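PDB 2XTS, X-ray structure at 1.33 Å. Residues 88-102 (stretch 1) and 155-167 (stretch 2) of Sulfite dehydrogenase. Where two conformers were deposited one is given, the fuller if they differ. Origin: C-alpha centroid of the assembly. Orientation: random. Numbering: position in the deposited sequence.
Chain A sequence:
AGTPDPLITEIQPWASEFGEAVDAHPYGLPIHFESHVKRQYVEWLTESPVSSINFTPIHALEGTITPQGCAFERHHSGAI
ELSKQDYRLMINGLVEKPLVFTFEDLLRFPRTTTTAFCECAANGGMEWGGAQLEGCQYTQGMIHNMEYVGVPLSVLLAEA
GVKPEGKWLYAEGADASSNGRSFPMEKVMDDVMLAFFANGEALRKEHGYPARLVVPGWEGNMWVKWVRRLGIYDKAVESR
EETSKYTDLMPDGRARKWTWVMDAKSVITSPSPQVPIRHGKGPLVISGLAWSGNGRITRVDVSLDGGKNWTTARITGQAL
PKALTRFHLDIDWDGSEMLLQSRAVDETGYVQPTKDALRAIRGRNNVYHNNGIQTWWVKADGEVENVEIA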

# COMPACT_ATOMS: atom_id res chain seq x y z
N ARG A 88 18.22 -4.48 -18.84
CA ARG A 88 19.45 -3.72 -18.99
C ARG A 88 19.11 -2.24 -19.00
O ARG A 88 18.12 -1.84 -19.61
CB ARG A 88 20.16 -4.06 -20.30
CG ARG A 88 20.62 -5.50 -20.46
CD ARG A 88 21.76 -5.87 -19.52
NE ARG A 88 22.25 -7.20 -19.85
CZ ARG A 88 21.71 -8.34 -19.41
NH1 ARG A 88 20.67 -8.34 -18.58
NH2 ARG A 88 22.25 -9.50 -19.79
N LEU A 89 19.93 -1.42 -18.34
CA LEU A 89 19.81 0.04 -18.40
C LEU A 89 21.08 0.62 -18.99
O LEU A 89 22.17 0.37 -18.49
CB LEU A 89 19.57 0.63 -17.00
CG LEU A 89 19.51 2.17 -16.90
CD1 LEU A 89 18.25 2.64 -17.64
CD2 LEU A 89 19.50 2.67 -15.47
N MET A 90 20.92 1.43 -20.02
CA MET A 90 22.02 2.05 -20.73
C MET A 90 22.00 3.53 -20.46
O MET A 90 20.94 4.15 -20.43
CB MET A 90 21.88 1.79 -22.23
CG MET A 90 22.89 2.51 -23.11
SD MET A 90 22.69 2.20 -24.90
CE MET A 90 23.15 0.48 -24.92
N ILE A 91 23.19 4.11 -20.25
CA ILE A 91 23.38 5.57 -20.20
C ILE A 91 24.37 5.92 -21.28
O ILE A 91 25.47 5.37 -21.31
CB ILE A 91 23.89 6.07 -18.83
CG1 ILE A 91 22.90 5.67 -17.73
CG2 ILE A 91 24.03 7.58 -18.85
CD1 ILE A 91 23.24 6.16 -16.32
N ASN A 92 23.99 6.80 -22.20
CA ASN A 92 24.85 7.13 -23.34
C ASN A 92 24.65 8.58 -23.75
O ASN A 92 23.87 9.31 -23.14
CB ASN A 92 24.64 6.16 -24.52
CG ASN A 92 23.38 6.46 -25.30
OD1 ASN A 92 22.27 6.31 -24.80
ND2 ASN A 92 23.55 6.83 -26.56
N GLY A 93 25.41 9.01 -24.74
CA GLY A 93 25.31 10.36 -25.29
C GLY A 93 26.43 11.23 -24.76
O GLY A 93 27.60 10.83 -24.76
N LEU A 94 26.07 12.42 -24.31
CA LEU A 94 27.06 13.42 -23.84
C LEU A 94 27.51 13.09 -22.42
O LEU A 94 27.25 13.83 -21.46
CB LEU A 94 26.52 14.85 -23.99
CG LEU A 94 26.38 15.32 -25.43
CD1 LEU A 94 25.57 16.60 -25.48
CD2 LEU A 94 27.75 15.53 -26.07
N VAL A 95 28.16 11.93 -22.30
CA VAL A 95 28.72 11.43 -21.06
C VAL A 95 30.17 11.04 -21.30
O VAL A 95 30.56 10.72 -22.42
CB VAL A 95 27.93 10.23 -20.52
CG1 VAL A 95 26.51 10.66 -20.12
CG2 VAL A 95 27.91 9.07 -21.50
N GLU A 96 30.95 11.05 -20.22
CA GLU A 96 32.36 10.68 -20.33
C GLU A 96 32.55 9.21 -20.64
O GLU A 96 33.43 8.84 -21.39
CB GLU A 96 33.13 11.06 -19.07
CG GLU A 96 33.14 12.54 -18.75
CD GLU A 96 33.96 13.37 -19.73
OE1 GLU A 96 33.86 14.61 -19.67
OE2 GLU A 96 34.70 12.80 -20.57
N LYS A 97 31.70 8.36 -20.07
CA LYS A 97 31.75 6.92 -20.34
C LYS A 97 30.32 6.39 -20.42
O LYS A 97 29.61 6.43 -19.42
CB LYS A 97 32.51 6.18 -19.24
CG LYS A 97 32.74 4.70 -19.55
CD LYS A 97 33.48 3.98 -18.45
CE LYS A 97 34.97 4.22 -18.50
NZ LYS A 97 35.64 3.38 -17.47
N PRO A 98 29.89 5.90 -21.59
CA PRO A 98 28.57 5.31 -21.67
C PRO A 98 28.58 3.98 -20.94
O PRO A 98 29.57 3.24 -21.01
CB PRO A 98 28.36 5.11 -23.15
CG PRO A 98 29.74 4.88 -23.69
CD PRO A 98 30.63 5.74 -22.86
N LEU A 99 27.49 3.66 -20.25
CA LEU A 99 27.42 2.50 -19.36
C LEU A 99 26.23 1.60 -19.63
O LEU A 99 25.21 2.04 -20.13
CB LEU A 99 27.36 2.95 -17.89
CG LEU A 99 28.58 3.71 -17.37
CD1 LEU A 99 28.33 4.27 -15.98
CD2 LEU A 99 29.87 2.88 -17.42
N VAL A 100 26.41 0.33 -19.29
CA VAL A 100 25.32 -0.64 -19.22
C VAL A 100 25.30 -1.16 -17.78
O VAL A 100 26.35 -1.57 -17.23
CB VAL A 100 25.49 -1.82 -20.16
CG1 VAL A 100 24.40 -2.91 -19.89
CG2 VAL A 100 25.45 -1.34 -21.60
N PHE A 101 24.11 -1.14 -17.18
CA PHE A 101 23.85 -1.69 -15.84
C PHE A 101 22.90 -2.88 -15.92
O PHE A 101 21.95 -2.90 -16.72
CB PHE A 101 23.16 -0.66 -14.93
CG PHE A 101 23.95 0.59 -14.71
CD1 PHE A 101 24.99 0.62 -13.79
CD2 PHE A 101 23.66 1.75 -15.39
CE1 PHE A 101 25.73 1.76 -13.58
CE2 PHE A 101 24.40 2.90 -15.17
CZ PHE A 101 25.42 2.90 -14.26
N THR A 102 23.16 -3.87 -15.09
CA THR A 102 22.23 -4.93 -14.83
C THR A 102 21.35 -4.55 -13.64
O THR A 102 21.64 -3.61 -12.91
CB THR A 102 22.94 -6.22 -14.48
OG1 THR A 102 23.69 -6.01 -13.29
CG2 THR A 102 23.91 -6.62 -15.59
N VAL A 155 22.75 10.04 -9.12
CA VAL A 155 23.84 9.15 -8.75
C VAL A 155 24.21 8.21 -9.90
O VAL A 155 25.39 7.89 -10.09
CB VAL A 155 23.56 8.38 -7.46
CG1 VAL A 155 24.82 7.63 -7.03
CG2 VAL A 155 23.12 9.34 -6.34
N LEU A 156 23.22 7.79 -10.70
CA LEU A 156 23.52 6.95 -11.87
C LEU A 156 24.29 7.74 -12.90
O LEU A 156 25.27 7.25 -13.48
CB LEU A 156 22.23 6.45 -12.49
CG LEU A 156 21.39 5.56 -11.58
CD1 LEU A 156 20.09 5.20 -12.32
CD2 LEU A 156 22.14 4.33 -11.16
N LEU A 157 23.85 8.97 -13.13
CA LEU A 157 24.47 9.83 -14.13
C LEU A 157 25.90 10.17 -13.74
O LEU A 157 26.76 10.27 -14.60
CB LEU A 157 23.63 11.08 -14.35
CG LEU A 157 22.30 10.77 -15.06
CD1 LEU A 157 21.38 11.98 -15.02
CD2 LEU A 157 22.49 10.32 -16.51
N ALA A 158 26.15 10.33 -12.45
CA ALA A 158 27.50 10.55 -11.93
C ALA A 158 28.48 9.43 -12.29
O ALA A 158 29.67 9.70 -12.49
CB ALA A 158 27.45 10.76 -10.41
N GLU A 159 28.01 8.19 -12.35
CA GLU A 159 28.86 7.08 -12.76
C GLU A 159 29.36 7.27 -14.18
O GLU A 159 30.50 6.97 -14.48
CB GLU A 159 28.15 5.72 -12.69
CG GLU A 159 28.01 5.06 -11.36
CD GLU A 159 29.30 4.99 -10.56
OE1 GLU A 159 30.28 4.27 -10.91
OE2 GLU A 159 29.30 5.64 -9.52
N ALA A 160 28.48 7.76 -15.06
CA ALA A 160 28.82 7.95 -16.47
C ALA A 160 29.59 9.25 -16.69
O ALA A 160 30.42 9.32 -17.58
CB ALA A 160 27.56 7.94 -17.34
N GLY A 161 29.28 10.27 -15.90
CA GLY A 161 29.94 11.56 -15.99
C GLY A 161 29.31 12.44 -17.07
O GLY A 161 29.71 12.42 -18.22
N VAL A 162 28.33 13.23 -16.70
CA VAL A 162 27.62 14.07 -17.66
C VAL A 162 28.51 15.22 -18.12
O VAL A 162 29.04 15.95 -17.29
CB VAL A 162 26.31 14.64 -17.06
CG1 VAL A 162 25.59 15.54 -18.07
CG2 VAL A 162 25.37 13.51 -16.64
N LYS A 163 28.65 15.40 -19.43
CA LYS A 163 29.46 16.50 -19.98
C LYS A 163 28.70 17.83 -19.83
O LYS A 163 27.47 17.83 -19.81
CB LYS A 163 29.79 16.23 -21.44
CG LYS A 163 30.80 15.12 -21.65
CD LYS A 163 30.94 14.73 -23.12
CE LYS A 163 32.17 13.85 -23.34
NZ LYS A 163 32.39 13.55 -24.79
N PRO A 164 29.41 18.96 -19.75
CA PRO A 164 28.72 20.25 -19.59
C PRO A 164 27.71 20.61 -20.70
O PRO A 164 26.75 21.33 -20.44
CB PRO A 164 29.86 21.27 -19.54
CG PRO A 164 31.03 20.49 -19.09
CD PRO A 164 30.88 19.10 -19.63
N GLU A 165 27.93 20.08 -21.90
CA GLU A 165 27.04 20.30 -23.02
C GLU A 165 25.74 19.50 -22.90
O GLU A 165 24.78 19.78 -23.64
CB GLU A 165 27.76 19.94 -24.32
CG GLU A 165 28.97 20.81 -24.64
CD GLU A 165 30.28 20.38 -23.95
OE1 GLU A 165 30.39 19.28 -23.35
OE2 GLU A 165 31.25 21.18 -24.02
N GLY A 166 25.70 18.55 -21.97
CA GLY A 166 24.53 17.69 -21.80
C GLY A 166 23.42 18.35 -21.01
O GLY A 166 23.36 18.21 -19.78
N LYS A 167 22.52 19.03 -21.73
CA LYS A 167 21.47 19.85 -21.14
C LYS A 167 20.11 19.13 -21.00
O LYS A 167 19.25 19.60 -20.24
CB LYS A 167 21.29 21.10 -22.01
CG LYS A 167 22.52 22.03 -22.17
CD LYS A 167 23.07 22.47 -20.83
CE LYS A 167 24.15 23.57 -20.97
NZ LYS A 167 23.60 24.86 -21.49
O HOH W 1 29.93 12.10 -26.16

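The apolar centre of the contact gathers around Ala-160, the last residue of helix 155-160. Its methyl CB lies 3.9 Å from Ile-91 CG2, 3.9 Å from Val-95 CB and 4.0 Å from Leu-99 CD1, all ordinary van der Waals separations, so three side chains of the first stretch share one small group. Ile-91 and Leu-99 can converge there because their backbones are paired: Ile-91 N donates to Leu-99 O at 2.9 Å, and Leu-99 N donates to Ile-91 O at 2.9 Å. Along these strands the side chains alternate. The CA-to-CB bonds of Leu-89, Ile-91, Leu-99 and Phe-101 point toward the helix, whereas Met-90 and Val-100 stay out of its reach.

Ile-91, with chi1 m and chi2 t, reaches further than Ala-160. Its CD1 approaches Leu-156 CB at 4.0 Å, and its CG2 meets Leu-157 CD2 at 3.9 Å; Leu-157 points away at CA-to-CB, but its end comes nearer. Beyond Ile-91, Leu-89 CD2 touches Leu-156 CD1 at 4.1 Å. On the partner strand, Leu-99 CD1 packs 3.6 Å from Glu-159 CB, and Phe-101 presents its ring edge to the same atom, with CZ 4.2 Å from Glu-159 CB. Glu-159 thus lends its aliphatic base to the contact while its end leads away, both carboxylate oxygens being hydrogen-bonded elsewhere in the structure.

Past the helix, main-chain atoms take over. Lys-97 N donates to Ala-160 O (3.0 Å, 151° at the hydrogen) and Glu-96 N to Gly-161 O (2.7 Å, 153°). Gly-161 leaves helical geometry with phi 84°, a value that by itself favours glycine; an ideal CB there would also sit a tight 3.2 Å from Glu-96 CG. Its carbonyl further receives a CA-H...O contact, Val-95 CA to Gly-161 O at 3.2 Å. The nearly straight bond from Lys-163 N to Leu-94 O (2.9 Å, 170°) continues the pairing, and Val-95 and Val-162 form a single beta bridge with their CA atoms 4.4 Å apart.

At the outer edge, Leu-94 CD1 rests 3.8 Å from Glu-165 O and 4.0 Å from Gly-166 CA, against the type I turn from Lys-163 to Gly-166. The extended Lys-163 side chain runs along the first stretch, its CE 3.6 Å from Val-95 O and its CG 3.7 Å from Glu-96 OE1. A water completes this edge, accepting from Lys-163 NZ at 3.2 Å while its oxygen lies 3.0 Å from Gly-93 O, to which it donates.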